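Local coordinates for protein endolysin B (Mycobacterium phage D29, PDB 3HC7) that hydrolyses the ester link between mycolic acids and arabinogalactan in the mycobacterial cell wall, breaching the outer membrane of the host so that phage particles are released, at residues Val88-Lys93 with Leu144-Glu149; Ser2-Phe7 with Asp32-Gln37. All blocks are in the same frame, centred on the assembly; numbering follows the deposited sequence.

Contact 1 of 2, residues Val88-Lys93 with Leu144-Glu149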
loop_
_atom_site.group_PDB
_atom_site.type_symbol
_atom_site.label_atom_id
_atom_site.label_comp_id
_atom_site.label_asym_id
_atom_site.label_seq_id
_atom_site.Cartn_x
_atom_site.Cartn_y
_atom_site.Cartn_z
ATOM N N VAL A 88 -2.079 -4.827 0.458
ATOM C CA VAL A 88 -1.607 -5.702 1.537
ATOM C C VAL A 88 -2.205 -5.276 2.880
ATOM O O VAL A 88 -2.574 -6.118 3.702
ATOM C CB VAL A 88 -0.063 -5.719 1.643
ATOM C CG1 VAL A 88 0.391 -6.501 2.881
ATOM C CG2 VAL A 88 0.564 -6.320 0.384
ATOM N N GLY A 89 -2.290 -3.967 3.097
ATOM C CA GLY A 89 -2.835 -3.424 4.331
ATOM C C GLY A 89 -4.311 -3.755 4.517
ATOM O O GLY A 89 -4.747 -4.067 5.623
ATOM N N GLN A 90 -5.081 -3.706 3.434
ATOM C CA GLN A 90 -6.498 -4.033 3.509
ATOM C C GLN A 90 -6.695 -5.493 3.839
ATOM O O GLN A 90 -7.550 -5.843 4.656
ATOM C CB GLN A 90 -7.201 -3.699 2.201
ATOM C CG GLN A 90 -7.447 -2.221 2.027
ATOM C CD GLN A 90 -8.552 -1.717 2.921
ATOM O OE1 GLN A 90 -9.649 -2.266 2.930
ATOM N NE2 GLN A 90 -8.277 -0.652 3.668
ATOM N N VAL A 91 -5.903 -6.347 3.192
ATOM C CA VAL A 91 -5.995 -7.780 3.413
ATOM C C VAL A 91 -5.650 -8.096 4.859
ATOM O O VAL A 91 -6.373 -8.827 5.518
ATOM C CB VAL A 91 -5.107 -8.579 2.429
ATOM C CG1 VAL A 91 -4.924 -10.008 2.907
ATOM C CG2 VAL A 91 -5.725 -8.569 1.048
ATOM N N LEU A 92 -4.562 -7.515 5.358
ATOM C CA LEU A 92 -4.149 -7.726 6.739
ATOM C C LEU A 92 -5.219 -7.259 7.716
ATOM O O LEU A 92 -5.724 -8.044 8.518
ATOM C CB LEU A 92 -2.837 -6.992 7.027
ATOM C CG LEU A 92 -2.244 -7.065 8.441
ATOM C CD1 LEU A 92 -2.148 -8.497 8.968
ATOM C CD2 LEU A 92 -0.869 -6.426 8.456
ATOM N N LYS A 93 -5.552 -5.973 7.660
ATOM C CA LYS A 93 -6.467 -5.383 8.638
ATOM C C LYS A 93 -7.861 -6.005 8.635
ATOM O O LYS A 93 -8.438 -6.265 9.694
ATOM C CB LYS A 93 -6.593 -3.874 8.435
ATOM C CG LYS A 93 -7.438 -3.196 9.509
ATOM C CD LYS A 93 -7.505 -1.684 9.334
ATOM C CE LYS A 93 -8.522 -1.072 10.295
ATOM N NZ LYS A 93 -8.468 0.416 10.298
ATOM N N LEU A 144 -4.798 7.756 4.694
ATOM C CA LEU A 144 -6.118 7.103 4.704
ATOM C C LEU A 144 -6.699 6.949 6.109
ATOM O O LEU A 144 -5.981 6.615 7.036
ATOM C CB LEU A 144 -6.050 5.733 4.033
ATOM C CG LEU A 144 -5.797 5.696 2.527
ATOM C CD1 LEU A 144 -5.586 4.265 2.077
ATOM C CD2 LEU A 144 -6.955 6.326 1.755
ATOM N N GLU A 145 -8.001 7.183 6.256
ATOM C CA GLU A 145 -8.666 7.101 7.563
ATOM C C GLU A 145 -8.792 5.657 8.060
ATOM O O GLU A 145 -8.842 5.403 9.258
ATOM C CB GLU A 145 -10.053 7.749 7.505
ATOM C CG GLU A 145 -10.054 9.234 7.169
ATOM C CD GLU A 145 -11.355 9.686 6.514
ATOM O OE1 GLU A 145 -11.744 9.087 5.486
ATOM O OE2 GLU A 145 -11.985 10.645 7.019
ATOM N N ASP A 146 -8.875 4.722 7.123
ATOM C CA ASP A 146 -8.857 3.297 7.425
ATOM C C ASP A 146 -7.402 2.830 7.390
ATOM O O ASP A 146 -6.927 2.327 6.378
ATOM C CB ASP A 146 -9.679 2.549 6.371
ATOM C CG ASP A 146 -9.811 1.067 6.666
ATOM O OD1 ASP A 146 -9.899 0.690 7.854
ATOM O OD2 ASP A 146 -9.863 0.278 5.698
ATOM N N ARG A 147 -6.689 3.026 8.487
ATOM C CA ARG A 147 -5.263 2.727 8.517
ATOM C C ARG A 147 -4.960 1.637 9.541
ATOM O O ARG A 147 -5.816 1.266 10.356
ATOM C CB ARG A 147 -4.446 3.992 8.820
ATOM C CG ARG A 147 -4.695 4.578 10.205
ATOM C CD ARG A 147 -3.770 5.759 10.504
ATOM N NE ARG A 147 -3.986 6.881 9.587
ATOM C CZ ARG A 147 -4.921 7.813 9.755
ATOM N NH1 ARG A 147 -5.720 7.759 10.813
ATOM N NH2 ARG A 147 -5.060 8.801 8.869
ATOM N N LEU A 148 -3.738 1.120 9.489
ATOM C CA LEU A 148 -3.352 0.031 10.373
ATOM C C LEU A 148 -3.234 0.529 11.808
ATOM O O LEU A 148 -2.932 1.699 12.045
ATOM C CB LEU A 148 -2.043 -0.601 9.891
ATOM C CG LEU A 148 -2.166 -1.230 8.499
ATOM C CD1 LEU A 148 -0.814 -1.465 7.870
ATOM C CD2 LEU A 148 -2.972 -2.524 8.558
ATOM N N GLU A 149 -3.501 -0.356 12.762
ATOM C CA GLU A 149 -3.395 -0.005 14.171
ATOM C C GLU A 149 -2.892 -1.184 15.008
ATOM O O GLU A 149 -3.093 -2.340 14.644
ATOM C CB GLU A 149 -4.735 0.510 14.701
ATOM C CG GLU A 149 -5.946 -0.251 14.192
ATOM C CD GLU A 149 -7.251 0.254 14.791
ATOM O OE1 GLU A 149 -8.327 -0.272 14.417
ATOM O OE2 GLU A 149 -7.201 1.177 15.631
#
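Lys93 sets its CG anti to the backbone N (chi1 -175°) and runs fully extended from there, while Asp146 turns its CG anti to its own N, and the two side chains meet beside the loop backbone. The ammonium of Lys93 sits between two oxygens: NZ lies 2.8 Å from Asp146 OD1, a salt bridge on the anti side but tilted 33° from the carboxylate plane, and hydrogen-bonds to the carbonyl O of Arg147, reaching it from 32° out of the carbonyl plane. The other carboxylate oxygen, Asp146 OD2, accepts a hydrogen bond from Gln90 NE2, although its modelled position is less certain. Gln90, one helical turn before His94, suits this place because its bent chain brings a neutral amide donor to the acid. Beneath the polar layer, Leu148 CD2 rests 3.8 Å from Gly89 O and 3.9 Å from Lys93 CB, Gly89 offering bare backbone there. Leu148 continues onto Phe115 of the central sheet. The chemistry implies a loop pinned to one side of helix 83-96: the ion pair would partly offset the charge of Asp146, and with the bonded carbonyl O of Arg147 it holds the lysine tip, over a leucine that joins the loop to the hydrophobic interior.

Contact 2 of 2, residues Ser2-Phe7 with Asp32-Gln37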
loop_
_atom_site.group_PDB
_atom_site.type_symbol
_atom_site.label_atom_id
_atom_site.label_comp_id
_atom_site.label_asym_id
_atom_site.label_seq_id
_atom_site.Cartn_x
_atom_site.Cartn_y
_atom_site.Cartn_z
ATOM N N SER A 2 7.895 -25.936 5.828
ATOM C CA SER A 2 8.367 -26.044 4.453
ATOM C C SER A 2 8.742 -24.677 3.881
ATOM O O SER A 2 8.829 -23.693 4.612
ATOM C CB SER A 2 7.308 -26.722 3.578
ATOM O OG SER A 2 6.007 -26.259 3.901
ATOM N N LYS A 3 8.972 -24.625 2.576
ATOM C CA LYS A 3 9.356 -23.383 1.911
ATOM C C LYS A 3 8.221 -22.361 2.008
ATOM O O LYS A 3 7.128 -22.601 1.497
ATOM C CB LYS A 3 9.698 -23.676 0.450
ATOM C CG LYS A 3 10.624 -22.671 -0.219
ATOM C CD LYS A 3 11.119 -23.206 -1.566
ATOM C CE LYS A 3 11.793 -22.120 -2.392
ATOM N NZ LYS A 3 12.037 -22.552 -3.796
ATOM N N PRO A 4 8.475 -21.221 2.676
ATOM C CA PRO A 4 7.444 -20.198 2.910
ATOM C C PRO A 4 7.056 -19.455 1.633
ATOM O O PRO A 4 7.847 -19.370 0.697
ATOM C CB PRO A 4 8.114 -19.214 3.884
ATOM C CG PRO A 4 9.445 -19.810 4.248
ATOM C CD PRO A 4 9.789 -20.823 3.209
ATOM N N TRP A 5 5.843 -18.920 1.607
ATOM C CA TRP A 5 5.367 -18.162 0.458
ATOM C C TRP A 5 5.565 -16.669 0.639
ATOM O O TRP A 5 5.422 -16.144 1.746
ATOM C CB TRP A 5 3.890 -18.454 0.191
ATOM C CG TRP A 5 3.705 -19.716 -0.552
ATOM C CD1 TRP A 5 3.409 -20.945 -0.031
ATOM C CD2 TRP A 5 3.834 -19.896 -1.962
ATOM N NE1 TRP A 5 3.335 -21.876 -1.035
ATOM C CE2 TRP A 5 3.596 -21.258 -2.232
ATOM C CE3 TRP A 5 4.124 -19.034 -3.027
ATOM C CZ2 TRP A 5 3.637 -21.779 -3.524
ATOM C CZ3 TRP A 5 4.161 -19.550 -4.306
ATOM C CH2 TRP A 5 3.923 -20.912 -4.546
ATOM N N LEU A 6 5.892 -15.994 -0.461
ATOM C CA LEU A 6 5.986 -14.544 -0.487
ATOM C C LEU A 6 5.004 -13.978 -1.514
ATOM O O LEU A 6 5.075 -14.298 -2.705
ATOM C CB LEU A 6 7.417 -14.098 -0.811
ATOM C CG LEU A 6 7.630 -12.594 -0.999
ATOM C CD1 LEU A 6 7.249 -11.841 0.259
ATOM C CD2 LEU A 6 9.073 -12.285 -1.402
ATOM N N PHE A 7 4.080 -13.149 -1.040
ATOM C CA PHE A 7 3.095 -12.509 -1.905
ATOM C C PHE A 7 3.460 -11.044 -2.072
ATOM O O PHE A 7 3.753 -10.357 -1.093
ATOM C CB PHE A 7 1.689 -12.639 -1.310
ATOM C CG PHE A 7 1.246 -14.061 -1.117
ATOM C CD1 PHE A 7 0.658 -14.768 -2.158
ATOM C CD2 PHE A 7 1.429 -14.696 0.102
ATOM C CE1 PHE A 7 0.252 -16.079 -1.983
ATOM C CE2 PHE A 7 1.028 -16.012 0.285
ATOM C CZ PHE A 7 0.439 -16.702 -0.758
ATOM N N ASP A 32 15.635 -18.037 -2.881
ATOM C CA ASP A 32 16.328 -19.216 -2.371
ATOM C C ASP A 32 15.763 -19.639 -1.021
ATOM O O ASP A 32 16.068 -20.717 -0.522
ATOM C CB ASP A 32 17.837 -18.970 -2.272
ATOM C CG ASP A 32 18.184 -17.787 -1.384
ATOM O OD1 ASP A 32 17.577 -16.700 -1.549
ATOM O OD2 ASP A 32 19.079 -17.946 -0.525
ATOM N N ILE A 33 14.926 -18.791 -0.433
ATOM C CA ILE A 33 14.358 -19.105 0.867
ATOM C C ILE A 33 12.831 -18.986 0.879
ATOM O O ILE A 33 12.170 -19.548 1.747
ATOM C CB ILE A 33 14.985 -18.236 1.985
ATOM C CG1 ILE A 33 13.926 -17.395 2.696
ATOM C CG2 ILE A 33 16.126 -17.389 1.434
ATOM C CD1 ILE A 33 14.349 -16.923 4.072
ATOM N N TYR A 34 12.281 -18.260 -0.090
ATOM C CA TYR A 34 10.835 -18.119 -0.228
ATOM C C TYR A 34 10.377 -18.587 -1.605
ATOM O O TYR A 34 11.101 -18.438 -2.586
ATOM C CB TYR A 34 10.419 -16.654 -0.086
ATOM C CG TYR A 34 10.512 -16.058 1.298
ATOM C CD1 TYR A 34 11.680 -15.446 1.731
ATOM C CD2 TYR A 34 9.417 -16.068 2.157
ATOM C CE1 TYR A 34 11.764 -14.885 2.988
ATOM C CE2 TYR A 34 9.494 -15.505 3.414
ATOM C CZ TYR A 34 10.670 -14.914 3.823
ATOM O OH TYR A 34 10.757 -14.349 5.073
ATOM N N ARG A 35 9.169 -19.140 -1.670
ATOM C CA ARG A 35 8.468 -19.321 -2.937
ATOM C C ARG A 35 7.713 -18.028 -3.243
ATOM O O ARG A 35 7.186 -17.388 -2.332
ATOM C CB ARG A 35 7.489 -20.487 -2.842
ATOM C CG ARG A 35 8.165 -21.831 -2.660
ATOM C CD ARG A 35 7.419 -22.679 -1.653
ATOM N NE ARG A 35 6.372 -23.489 -2.261
ATOM C CZ ARG A 35 5.574 -24.303 -1.575
ATOM N NH1 ARG A 35 5.700 -24.401 -0.258
ATOM N NH2 ARG A 35 4.649 -25.012 -2.203
ATOM N N TRP A 36 7.646 -17.652 -4.517
ATOM C CA TRP A 36 7.143 -16.335 -4.890
ATOM C C TRP A 36 5.867 -16.359 -5.731
ATOM O O TRP A 36 5.826 -16.976 -6.797
ATOM C CB TRP A 36 8.240 -15.556 -5.618
ATOM C CG TRP A 36 7.826 -14.193 -6.068
ATOM C CD1 TRP A 36 6.929 -13.361 -5.464
ATOM C CD2 TRP A 36 8.324 -13.488 -7.208
ATOM N NE1 TRP A 36 6.823 -12.187 -6.169
ATOM C CE2 TRP A 36 7.673 -12.239 -7.244
ATOM C CE3 TRP A 36 9.252 -13.795 -8.208
ATOM C CZ2 TRP A 36 7.922 -11.296 -8.242
ATOM C CZ3 TRP A 36 9.499 -12.860 -9.196
ATOM C CH2 TRP A 36 8.836 -11.627 -9.206
ATOM N N GLN A 37 4.838 -15.668 -5.240
ATOM C CA GLN A 37 3.582 -15.506 -5.964
ATOM C C GLN A 37 3.230 -14.034 -6.169
ATOM O O GLN A 37 2.575 -13.422 -5.325
ATOM C CB GLN A 37 2.437 -16.192 -5.223
ATOM C CG GLN A 37 1.099 -16.053 -5.929
ATOM C CD GLN A 37 1.153 -16.604 -7.341
ATOM O OE1 GLN A 37 1.368 -17.800 -7.540
ATOM N NE2 GLN A 37 0.968 -15.734 -8.329
#
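Ile33 meets the other segment through its backbone, its carbonyl O lying 3.1 Å from Pro4 CD. At Tyr34 the chain begins to run beside 2-7: CB touches Leu6 CB, ring atom CD2 packs 3.8 Å from Pro4 CB, and the hydroxyl bonds to Leu251 O, so one aromatic residue serves apolar packing and a polar link to the C-terminal region. Arg35 gives the largest share of the contact. Its N donates to Pro4 O and its O accepts from Leu6 N, as parallel strands require, and the carbonyl of Pro4 can still accept although proline has no N-H to give. The chain, turned at chi2 (139°) to place CD and at chi3 (89°) to place NE, passes between Lys3 and Trp5. Arg35 CB lies 3.6 Å from the centroid of the six-membered ring of Trp5, a CH-pi contact over the face. Trp5 NE1 stands above the centre of the guanidinium, 3.3 Å from Arg35 CZ, the two planes 40° apart. Arg35 NH1 bonds in the guanidinium plane to a lone pair of Lys3 O, at 2.9 Å, and forms a salt bridge with Asp71. The aliphatic chain of Lys3 crosses over Arg35 CG and CD. Trp36 turns to the same face as Leu6, presenting CD1 to Leu6 O, with NE1 bonded to Thr8 OG1. Gln37 N closes the pairing on Leu6 O, and its CB packs against Trp5 and Phe7. Arg35 thus satisfies backbone and acid at one nitrogen, its CB and guanidinium cover Trp5, CG and CD meet Lys3, and Asp71 would partly offset its charge.

In the fold
From the N terminus, contact 2 comes first: residues 2-7 enter strand 5-9, the chain passes through helix 22-27, and segment 32-37 returns as edge strand 35-38, closing a parallel beta-alpha-beta unit at one edge of the five-stranded sheet. Contact 1 opens later, on helix 83-96, which follows the active-site Ser82, probably the nucleophile, and closes when the loop after strand 140-141 comes back to that helix. The two are thus in series, neither nested nor crossed, with centres about 23 Å apart. Helix 50-70 lies between them in the fold, touching Trp5, Phe7 and Gln37 of one and Gln90 and Val91 of the other, as fits an alpha/beta-hydrolase-like core.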